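Local coordinates for protein IroE-like serine hydrolase (Shewanella oneidensis, PDB 3GFF) that probably hydrolyses ester bonds, as an alpha/beta-hydrolase-fold serine hydrolase of the esterase D family related to IroE, at residues A[11-16]-A[27-32]. Numbering follows the deposited sequence.
Sequences EYQSKR and EYVIAL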
loop_
_atom_site.group_PDB
_atom_site.type_symbol
_atom_site.label_atom_id
_atom_site.label_comp_id
_atom_site.label_asym_id
_atom_site.label_seq_id
_atom_site.Cartn_x
_atom_site.Cartn_y
_atom_site.Cartn_z
ATOM N N GLU A 11 -14.280 6.944 2.762
ATOM C CA GLU A 11 -15.605 7.482 3.270
ATOM C C GLU A 11 -15.615 7.567 4.785
ATOM O O GLU A 11 -15.966 6.626 5.514
ATOM C CB GLU A 11 -16.813 6.679 2.790
ATOM C CG GLU A 11 -18.131 7.221 3.358
ATOM C CD GLU A 11 -19.341 6.689 2.650
ATOM O OE1 GLU A 11 -19.197 6.181 1.508
ATOM O OE2 GLU A 11 -20.448 6.794 3.230
ATOM N N TYR A 12 -15.241 8.734 5.256
ATOM C CA TYR A 12 -15.089 8.933 6.659
ATOM C C TYR A 12 -16.123 9.947 7.146
ATOM O O TYR A 12 -16.865 10.531 6.376
ATOM C CB TYR A 12 -13.651 9.401 6.933
ATOM C CG TYR A 12 -13.294 10.636 6.146
ATOM C CD1 TYR A 12 -13.774 11.895 6.534
ATOM C CD2 TYR A 12 -12.525 10.548 4.988
ATOM C CE1 TYR A 12 -13.481 13.034 5.806
ATOM C CE2 TYR A 12 -12.219 11.690 4.250
ATOM C CZ TYR A 12 -12.698 12.928 4.667
ATOM O OH TYR A 12 -12.392 14.063 3.951
ATOM N N GLN A 13 -16.112 10.141 8.449
ATOM C CA GLN A 13 -16.982 11.047 9.152
ATOM C C GLN A 13 -16.023 12.074 9.777
ATOM O O GLN A 13 -15.090 11.711 10.485
ATOM C CB GLN A 13 -17.672 10.186 10.193
ATOM C CG GLN A 13 -18.909 10.684 10.841
ATOM C CD GLN A 13 -19.671 9.550 11.528
ATOM O OE1 GLN A 13 -20.805 9.740 11.967
ATOM N NE2 GLN A 13 -19.054 8.352 11.594
ATOM N N SER A 14 -16.193 13.342 9.460
ATOM C CA SER A 14 -15.352 14.383 10.047
ATOM C C SER A 14 -15.918 14.808 11.408
ATOM O O SER A 14 -17.036 15.296 11.509
ATOM C CB SER A 14 -15.238 15.590 9.118
ATOM O OG SER A 14 -14.866 16.740 9.869
ATOM N N LYS A 15 -15.099 14.670 12.435
ATOM C CA LYS A 15 -15.490 14.924 13.806
ATOM C C LYS A 15 -14.726 16.025 14.540
ATOM O O LYS A 15 -13.615 16.391 14.156
ATOM C CB LYS A 15 -15.291 13.619 14.578
ATOM C CG LYS A 15 -16.531 12.972 15.124
ATOM C CD LYS A 15 -17.560 12.522 14.139
ATOM C CE LYS A 15 -18.852 12.321 14.899
ATOM N NZ LYS A 15 -19.328 13.636 15.476
ATOM N N ARG A 16 -15.335 16.519 15.623
ATOM C CA ARG A 16 -14.717 17.506 16.518
ATOM C C ARG A 16 -15.012 17.215 17.983
ATOM O O ARG A 16 -16.128 16.813 18.353
ATOM C CB ARG A 16 -15.198 18.932 16.237
ATOM C CG ARG A 16 -14.497 19.560 15.084
ATOM C CD ARG A 16 -15.332 20.625 14.434
ATOM N NE ARG A 16 -14.835 20.844 13.079
ATOM C CZ ARG A 16 -14.195 21.932 12.650
ATOM N NH1 ARG A 16 -14.011 22.982 13.464
ATOM N NH2 ARG A 16 -13.779 21.987 11.371
ATOM N N GLU A 27 -9.723 18.043 16.108
ATOM C CA GLU A 27 -10.380 17.409 14.972
ATOM C C GLU A 27 -9.860 16.002 14.734
ATOM O O GLU A 27 -8.695 15.650 15.042
ATOM C CB GLU A 27 -10.225 18.252 13.693
ATOM C CG GLU A 27 -11.002 19.545 13.762
ATOM C CD GLU A 27 -10.819 20.432 12.539
ATOM O OE1 GLU A 27 -9.801 20.318 11.814
ATOM O OE2 GLU A 27 -11.712 21.272 12.319
ATOM N N TYR A 28 -10.760 15.183 14.224
ATOM C CA TYR A 28 -10.437 13.814 13.896
ATOM C C TYR A 28 -11.406 13.262 12.855
ATOM O O TYR A 28 -12.484 13.813 12.635
ATOM C CB TYR A 28 -10.396 12.948 15.160
ATOM C CG TYR A 28 -11.698 12.738 15.879
ATOM C CD1 TYR A 28 -12.122 13.625 16.850
ATOM C CD2 TYR A 28 -12.482 11.627 15.619
ATOM C CE1 TYR A 28 -13.285 13.409 17.544
ATOM C CE2 TYR A 28 -13.644 11.406 16.302
ATOM C CZ TYR A 28 -14.039 12.289 17.275
ATOM O OH TYR A 28 -15.221 12.110 17.948
ATOM N N VAL A 29 -11.005 12.165 12.227
ATOM C CA VAL A 29 -11.792 11.491 11.199
ATOM C C VAL A 29 -12.006 10.017 11.573
ATOM O O VAL A 29 -11.139 9.392 12.162
ATOM C CB VAL A 29 -11.100 11.571 9.805
ATOM C CG1 VAL A 29 -11.266 12.939 9.174
ATOM C CG2 VAL A 29 -9.609 11.184 9.913
ATOM N N ILE A 30 -13.185 9.494 11.265
ATOM C CA ILE A 30 -13.566 8.095 11.539
ATOM C C ILE A 30 -13.943 7.381 10.229
ATOM O O ILE A 30 -14.683 7.931 9.454
ATOM C CB ILE A 30 -14.856 8.033 12.400
ATOM C CG1 ILE A 30 -14.669 8.678 13.768
ATOM C CG2 ILE A 30 -15.342 6.602 12.583
ATOM C CD1 ILE A 30 -15.947 8.616 14.621
ATOM N N ALA A 31 -13.427 6.174 10.000
ATOM C CA ALA A 31 -13.815 5.329 8.870
ATOM C C ALA A 31 -14.420 4.103 9.540
ATOM O O ALA A 31 -13.780 3.497 10.411
ATOM C CB ALA A 31 -12.607 4.930 7.998
ATOM N N LEU A 32 -15.670 3.787 9.188
ATOM C CA LEU A 32 -16.366 2.641 9.745
ATOM C C LEU A 32 -16.143 1.448 8.794
ATOM O O LEU A 32 -16.066 1.617 7.593
ATOM C CB LEU A 32 -17.871 2.949 9.912
ATOM C CG LEU A 32 -18.261 4.000 10.961
ATOM C CD1 LEU A 32 -19.749 4.241 10.901
ATOM C CD2 LEU A 32 -17.858 3.578 12.401
HETATM O O HOH W 1 -17.275 5.898 7.488
#
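Lys15 lays its CB over one face of the Tyr28 ring, a CH-pi contact in which CB sits 3.3 Å from the ring centroid and 17° off the normal. Next along the chain, Lys15 CG reaches the phenol end, 3.2 Å from Tyr28 OH, before the lysine turns off, bent at chi2 and chi4. A Tyr28 chi1 of 67° sets the ring on the side of the neighbouring strand. Helix 114-132 packs against the same tyrosine through Leu125, Ser128 and Ile129. Strands 12-19 and 24-31 form the antiparallel beta hairpin that opens the alpha/beta-hydrolase sheet; 12-19 lies at one edge of the sheet within this chain, and 24-31 bonds onward to 77-81. Two hydrogen-bonded pairs hold the hairpin here. In Lys15-Tyr28, Lys15 N meets Tyr28 O almost head-on at 2.8 Å, whereas Tyr28 N approaches Lys15 O from above the carbonyl plane at 3.1 Å. Gln13 and Ile30 exchange the other two bonds, both in the carbonyl planes. On the face shared with Ser14, Tyr12 CD1 rests 3.8 Å from Val29 CG1, and Phe55 of helix 51-65 touches both residues. Arg16 and Glu27, side by side on that face, probably pair as a salt bridge, but they are modelled too close and the contact is doubtful. At the Glu11 end, a water bridges Glu11 O and Leu32 N.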